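Local atomic coordinates of fructooligosaccharide ABC transporter substrate-binding protein FusA (Streptococcus pneumoniae, PDB entry 5G5Y), a protein that binds short- and long-chain fructooligosaccharides, favouring tetrasaccharides and larger, as the solute-binding component of the FusABC-MsmK ABC importer. Residues N421-I435 against Y478-Q490. Residues are numbered along the deposited sequence; the frame is centred on the assembly and turned at random.
Sequences NYPRVFMTQEDLDKI and YLAIKQKYYDQYQ
With CG anti to the carbonyl carbon (chi1 -74°), Tyr-485 sets its ring against Met-427, which is turned the same way at chi1, extended beyond CG, and lies across it. Met-427 CG sits 3.5 Å above the ring centroid as a CH-pi contact, and SD lies obliquely beyond it in a Met-aromatic contact. The phenol oxygen is gripped twice: Tyr-485 OH accepts a nearly straight bond from Thr-428 N (3.0 Å, 173°) and donates to the anti lone pair of Asp-431 OD2 at 2.6 Å. On its syn side that carboxylate oxygen takes Lys-484 NZ at 2.8 Å, a salt bridge that probably helps keep Asp-431 ionised. The tyrosine thus meets the very start of helix 429-455, where Thr-428 is the N-cap and its OG1 accepts from Asp-431 N. In this member of the bacterial solute-binding protein 1 family, residues 478-490 of the last helix, 475-492, run back past residues 429-435, their N-to-C directions 140° apart, with helix 459-472 between them in the chain; the loop 421-428 runs alongside helix 475-492. There Tyr-422 OH reaches Lys-482 O in the carbonyl plane (2.8 Å), an oxygen that also accepts the helical bond from Tyr-486 N. Pro-423 CB stands over the face of Tyr-489, 3.7 Å from its centroid, and Pro-423 CD meets the edge of Tyr-486. Ile-435 CD1 lies 3.7 Å from Ile-481 CG2 and also touches the ring of Tyr-478, whose hydroxyl is hydrogen-bonded to Glu-439.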
loop_
_atom_site.group_PDB
_atom_site.type_symbol
_atom_site.label_atom_id
_atom_site.label_comp_id
_atom_site.label_asym_id
_atom_site.label_seq_id
_atom_site.Cartn_x
_atom_site.Cartn_y
_atom_site.Cartn_z
ATOM N N ASN A 421 -0.711 -14.525 0.512
ATOM C CA ASN A 421 -0.009 -13.633 -0.456
ATOM C C ASN A 421 1.504 -13.702 -0.152
ATOM O O ASN A 421 1.933 -14.554 0.636
ATOM C CB ASN A 421 -0.585 -12.207 -0.458
ATOM C CG ASN A 421 -0.393 -11.478 0.853
ATOM O OD1 ASN A 421 0.182 -12.025 1.783
ATOM N ND2 ASN A 421 -0.850 -10.228 0.925
ATOM N N TYR A 422 2.303 -12.887 -0.841
ATOM C CA TYR A 422 3.771 -12.956 -0.711
ATOM C C TYR A 422 4.206 -12.020 0.426
ATOM O O TYR A 422 3.889 -10.811 0.370
ATOM C CB TYR A 422 4.494 -12.540 -2.018
ATOM C CG TYR A 422 5.966 -12.933 -1.903
ATOM C CD1 TYR A 422 6.363 -14.228 -2.144
ATOM C CD2 TYR A 422 6.928 -12.029 -1.453
ATOM C CE1 TYR A 422 7.692 -14.612 -1.974
ATOM C CE2 TYR A 422 8.260 -12.415 -1.257
ATOM C CZ TYR A 422 8.628 -13.703 -1.505
ATOM O OH TYR A 422 9.960 -14.064 -1.350
ATOM N N PRO A 423 4.935 -12.540 1.429
ATOM C CA PRO A 423 5.244 -11.734 2.601
ATOM C C PRO A 423 6.398 -10.737 2.362
ATOM O O PRO A 423 7.296 -10.990 1.558
ATOM C CB PRO A 423 5.623 -12.773 3.645
ATOM C CG PRO A 423 6.198 -13.890 2.858
ATOM C CD PRO A 423 5.454 -13.920 1.559
ATOM N N ARG A 424 6.370 -9.645 3.098
ATOM C CA ARG A 424 7.371 -8.564 2.985
ATOM C C ARG A 424 8.717 -8.939 3.648
ATOM O O ARG A 424 9.146 -8.238 4.539
ATOM C CB ARG A 424 6.823 -7.301 3.706
ATOM C CG ARG A 424 5.637 -6.609 3.071
ATOM C CD ARG A 424 5.958 -6.375 1.618
ATOM N NE ARG A 424 5.129 -5.360 0.999
ATOM C CZ ARG A 424 4.800 -5.344 -0.296
ATOM N NH1 ARG A 424 5.203 -6.289 -1.137
ATOM N NH2 ARG A 424 4.042 -4.363 -0.754
ATOM N N VAL A 425 9.363 -10.011 3.194
ATOM C CA VAL A 425 10.535 -10.560 3.865
ATOM C C VAL A 425 11.713 -9.605 3.750
ATOM O O VAL A 425 11.779 -8.852 2.815
ATOM C CB VAL A 425 10.934 -11.942 3.299
ATOM C CG1 VAL A 425 9.939 -12.984 3.774
ATOM C CG2 VAL A 425 11.042 -11.910 1.769
ATOM N N PHE A 426 12.631 -9.678 4.707
ATOM C CA PHE A 426 13.888 -8.974 4.719
ATOM C C PHE A 426 15.003 -9.865 4.117
ATOM O O PHE A 426 15.414 -10.831 4.720
ATOM C CB PHE A 426 14.233 -8.654 6.202
ATOM C CG PHE A 426 15.227 -7.565 6.406
ATOM C CD1 PHE A 426 16.039 -7.078 5.404
ATOM C CD2 PHE A 426 15.367 -7.018 7.696
ATOM C CE1 PHE A 426 16.939 -6.041 5.649
ATOM C CE2 PHE A 426 16.263 -5.998 7.944
ATOM C CZ PHE A 426 17.048 -5.505 6.935
ATOM N N MET A 427 15.501 -9.518 2.944
ATOM C CA MET A 427 16.450 -10.348 2.219
ATOM C C MET A 427 17.904 -9.918 2.515
ATOM O O MET A 427 18.171 -8.806 2.972
ATOM C CB MET A 427 16.193 -10.258 0.702
ATOM C CG MET A 427 14.859 -10.847 0.250
ATOM S SD MET A 427 14.748 -10.916 -1.547
ATOM C CE MET A 427 13.123 -11.634 -1.813
ATOM N N THR A 428 18.839 -10.801 2.210
ATOM C CA THR A 428 20.246 -10.422 2.274
ATOM C C THR A 428 20.573 -9.344 1.266
ATOM O O THR A 428 19.855 -9.138 0.250
ATOM C CB THR A 428 21.180 -11.599 2.008
ATOM O OG1 THR A 428 20.954 -12.114 0.684
ATOM C CG2 THR A 428 20.998 -12.663 3.044
ATOM N N GLN A 429 21.714 -8.683 1.497
ATOM C CA GLN A 429 22.166 -7.634 0.568
ATOM C C GLN A 429 22.350 -8.200 -0.844
ATOM O O GLN A 429 21.897 -7.610 -1.811
ATOM C CB GLN A 429 23.461 -6.957 1.095
ATOM C CG GLN A 429 23.755 -5.576 0.500
ATOM C CD GLN A 429 24.291 -4.560 1.537
ATOM O OE1 GLN A 429 25.043 -4.904 2.460
ATOM N NE2 GLN A 429 23.867 -3.302 1.396
ATOM N N GLU A 430 22.981 -9.366 -0.947
ATOM C CA GLU A 430 23.224 -10.023 -2.221
ATOM C C GLU A 430 21.929 -10.319 -2.986
ATOM O O GLU A 430 21.830 -10.099 -4.196
ATOM C CB GLU A 430 23.963 -11.334 -1.985
ATOM C CG GLU A 430 24.409 -12.032 -3.255
ATOM C CD GLU A 430 24.872 -13.468 -3.022
ATOM O OE1 GLU A 430 24.661 -14.022 -1.912
ATOM O OE2 GLU A 430 25.443 -14.050 -3.971
ATOM N N ASP A 431 20.962 -10.857 -2.273
ATOM C CA ASP A 431 19.652 -11.123 -2.873
ATOM C C ASP A 431 18.914 -9.849 -3.243
ATOM O O ASP A 431 18.338 -9.774 -4.341
ATOM C CB ASP A 431 18.813 -12.057 -2.007
ATOM C CG ASP A 431 19.337 -13.505 -2.034
ATOM O OD1 ASP A 431 19.972 -13.898 -3.034
ATOM O OD2 ASP A 431 19.125 -14.263 -1.070
ATOM N N LEU A 432 18.981 -8.845 -2.388
ATOM C CA LEU A 432 18.370 -7.539 -2.686
ATOM C C LEU A 432 18.874 -6.978 -4.001
ATOM O O LEU A 432 18.078 -6.571 -4.864
ATOM C CB LEU A 432 18.578 -6.542 -1.547
ATOM C CG LEU A 432 17.690 -6.713 -0.326
ATOM C CD1 LEU A 432 18.221 -5.951 0.877
ATOM C CD2 LEU A 432 16.294 -6.221 -0.656
ATOM N N ASP A 433 20.195 -7.013 -4.183
ATOM C CA ASP A 433 20.823 -6.532 -5.409
ATOM C C ASP A 433 20.467 -7.386 -6.635
ATOM O O ASP A 433 20.256 -6.854 -7.703
ATOM C CB ASP A 433 22.355 -6.459 -5.256
ATOM C CG ASP A 433 22.806 -5.419 -4.219
ATOM O OD1 ASP A 433 22.012 -4.531 -3.781
ATOM O OD2 ASP A 433 23.993 -5.506 -3.847
ATOM N N LYS A 434 20.433 -8.697 -6.489
ATOM C CA LYS A 434 20.045 -9.571 -7.587
ATOM C C LYS A 434 18.611 -9.320 -8.053
ATOM O O LYS A 434 18.325 -9.292 -9.255
ATOM C CB LYS A 434 20.134 -11.034 -7.165
ATOM C CG LYS A 434 21.546 -11.550 -7.031
ATOM C CD LYS A 434 21.622 -13.071 -6.932
ATOM C CE LYS A 434 21.231 -13.546 -5.558
ATOM N NZ LYS A 434 21.234 -15.030 -5.416
ATOM N N ILE A 435 17.721 -9.165 -7.081
ATOM C CA ILE A 435 16.298 -8.932 -7.351
ATOM C C ILE A 435 16.091 -7.551 -7.998
ATOM O O ILE A 435 15.350 -7.443 -8.971
ATOM C CB ILE A 435 15.484 -9.110 -6.028
ATOM C CG1 ILE A 435 15.501 -10.576 -5.573
ATOM C CG2 ILE A 435 14.037 -8.598 -6.095
ATOM C CD1 ILE A 435 14.929 -11.590 -6.544
ATOM N N TYR A 478 15.042 -15.360 -10.275
ATOM C CA TYR A 478 14.100 -14.489 -9.543
ATOM C C TYR A 478 13.124 -15.319 -8.689
ATOM O O TYR A 478 12.996 -15.127 -7.473
ATOM C CB TYR A 478 13.326 -13.639 -10.562
ATOM C CG TYR A 478 12.417 -12.590 -9.966
ATOM C CD1 TYR A 478 12.941 -11.389 -9.545
ATOM C CD2 TYR A 478 11.043 -12.788 -9.837
ATOM C CE1 TYR A 478 12.168 -10.407 -8.999
ATOM C CE2 TYR A 478 10.234 -11.787 -9.285
ATOM C CZ TYR A 478 10.823 -10.596 -8.880
ATOM O OH TYR A 478 10.134 -9.542 -8.339
ATOM N N LEU A 479 12.493 -16.288 -9.346
ATOM C CA LEU A 479 11.533 -17.172 -8.681
ATOM C C LEU A 479 12.129 -18.068 -7.638
ATOM O O LEU A 479 11.509 -18.266 -6.589
ATOM C CB LEU A 479 10.746 -18.013 -9.677
ATOM C CG LEU A 479 9.698 -17.211 -10.449
ATOM C CD1 LEU A 479 9.160 -18.062 -11.596
ATOM C CD2 LEU A 479 8.559 -16.795 -9.510
ATOM N N ALA A 480 13.343 -18.574 -7.892
ATOM C CA ALA A 480 14.012 -19.398 -6.901
ATOM C C ALA A 480 14.326 -18.574 -5.663
ATOM O O ALA A 480 14.190 -19.071 -4.555
ATOM C CB ALA A 480 15.292 -20.056 -7.451
ATOM N N ILE A 481 14.770 -17.336 -5.841
ATOM C CA ILE A 481 15.019 -16.457 -4.700
ATOM C C ILE A 481 13.723 -16.194 -3.900
ATOM O O ILE A 481 13.708 -16.324 -2.662
ATOM C CB ILE A 481 15.668 -15.132 -5.102
ATOM C CG1 ILE A 481 17.104 -15.402 -5.591
ATOM C CG2 ILE A 481 15.644 -14.166 -3.920
ATOM C CD1 ILE A 481 17.648 -14.309 -6.470
ATOM N N LYS A 482 12.659 -15.857 -4.611
ATOM C CA LYS A 482 11.376 -15.570 -3.970
ATOM C C LYS A 482 10.861 -16.793 -3.215
ATOM O O LYS A 482 10.365 -16.694 -2.069
ATOM C CB LYS A 482 10.369 -15.053 -4.997
ATOM C CG LYS A 482 10.681 -13.660 -5.576
ATOM C CD LYS A 482 10.321 -12.546 -4.613
ATOM C CE LYS A 482 10.681 -11.160 -5.149
ATOM N NZ LYS A 482 10.170 -10.097 -4.232
ATOM N N GLN A 483 10.992 -17.967 -3.834
ATOM C CA GLN A 483 10.553 -19.201 -3.198
ATOM C C GLN A 483 11.394 -19.507 -1.975
ATOM O O GLN A 483 10.871 -19.974 -0.983
ATOM C CB GLN A 483 10.616 -20.390 -4.192
ATOM C CG GLN A 483 9.984 -21.650 -3.696
ATOM C CD GLN A 483 8.479 -21.542 -3.606
ATOM O OE1 GLN A 483 7.819 -21.326 -4.608
ATOM N NE2 GLN A 483 7.927 -21.756 -2.414
ATOM N N LYS A 484 12.707 -19.269 -2.046
ATOM C CA LYS A 484 13.559 -19.484 -0.905
ATOM C C LYS A 484 13.101 -18.680 0.326
ATOM O O LYS A 484 12.955 -19.217 1.424
ATOM C CB LYS A 484 15.014 -19.159 -1.270
ATOM C CG LYS A 484 16.041 -19.308 -0.147
ATOM C CD LYS A 484 17.443 -18.934 -0.638
ATOM C CE LYS A 484 17.622 -17.429 -0.733
ATOM N NZ LYS A 484 19.022 -17.024 -1.044
ATOM N N TYR A 485 12.893 -17.395 0.148
ATOM C CA TYR A 485 12.432 -16.572 1.256
ATOM C C TYR A 485 11.015 -16.925 1.735
ATOM O O TYR A 485 10.743 -16.841 2.933
ATOM C CB TYR A 485 12.561 -15.093 0.923
ATOM C CG TYR A 485 13.992 -14.642 0.964
ATOM C CD1 TYR A 485 14.605 -14.351 2.181
ATOM C CD2 TYR A 485 14.755 -14.548 -0.202
ATOM C CE1 TYR A 485 15.925 -13.969 2.238
ATOM C CE2 TYR A 485 16.076 -14.148 -0.155
ATOM C CZ TYR A 485 16.665 -13.880 1.075
ATOM O OH TYR A 485 17.998 -13.500 1.159
ATOM N N TYR A 486 10.146 -17.333 0.813
ATOM C CA TYR A 486 8.795 -17.776 1.179
ATOM C C TYR A 486 8.854 -18.992 2.100
ATOM O O TYR A 486 8.203 -19.024 3.172
ATOM C CB TYR A 486 7.938 -18.062 -0.055
ATOM C CG TYR A 486 6.542 -18.441 0.351
ATOM C CD1 TYR A 486 5.644 -17.469 0.725
ATOM C CD2 TYR A 486 6.130 -19.773 0.438
ATOM C CE1 TYR A 486 4.364 -17.781 1.141
ATOM C CE2 TYR A 486 4.816 -20.100 0.857
ATOM C CZ TYR A 486 3.950 -19.072 1.220
ATOM O OH TYR A 486 2.639 -19.256 1.679
ATOM N N ASP A 487 9.668 -19.977 1.700
ATOM C CA ASP A 487 9.826 -21.183 2.498
ATOM C C ASP A 487 10.425 -20.844 3.859
ATOM O O ASP A 487 9.944 -21.350 4.860
ATOM C CB ASP A 487 10.669 -22.256 1.777
ATOM C CG ASP A 487 10.023 -22.747 0.463
ATOM O OD1 ASP A 487 8.799 -22.548 0.226
ATOM O OD2 ASP A 487 10.739 -23.356 -0.343
ATOM N N GLN A 488 11.451 -20.003 3.912
ATOM C CA GLN A 488 12.019 -19.596 5.208
ATOM C C GLN A 488 10.987 -18.890 6.129
ATOM O O GLN A 488 10.922 -19.150 7.335
ATOM C CB GLN A 488 13.232 -18.691 5.009
ATOM C CG GLN A 488 14.468 -19.408 4.503
ATOM C CD GLN A 488 15.629 -18.474 4.146
ATOM O OE1 GLN A 488 15.555 -17.246 4.317
ATOM N NE2 GLN A 488 16.714 -19.062 3.633
ATOM N N TYR A 489 10.215 -17.967 5.560
ATOM C CA TYR A 489 9.121 -17.301 6.282
ATOM C C TYR A 489 8.133 -18.285 6.911
ATOM O O TYR A 489 7.766 -18.131 8.090
ATOM C CB TYR A 489 8.383 -16.340 5.352
ATOM C CG TYR A 489 7.229 -15.633 5.974
ATOM C CD1 TYR A 489 7.411 -14.527 6.787
ATOM C CD2 TYR A 489 5.945 -16.073 5.745
ATOM C CE1 TYR A 489 6.314 -13.869 7.348
ATOM C CE2 TYR A 489 4.854 -15.423 6.279
ATOM C CZ TYR A 489 5.045 -14.328 7.083
ATOM O OH TYR A 489 3.923 -13.755 7.593
ATOM N N GLN A 490 7.717 -19.303 6.157
ATOM C CA GLN A 490 6.836 -20.357 6.726
ATOM C C GLN A 490 7.396 -20.968 8.014
ATOM O O GLN A 490 6.650 -21.168 8.962
ATOM C CB GLN A 490 6.552 -21.490 5.726
ATOM C CG GLN A 490 5.860 -21.088 4.448
ATOM C CD GLN A 490 4.826 -19.994 4.614
ATOM O OE1 GLN A 490 4.981 -18.902 4.076
ATOM N NE2 GLN A 490 3.785 -20.267 5.368
#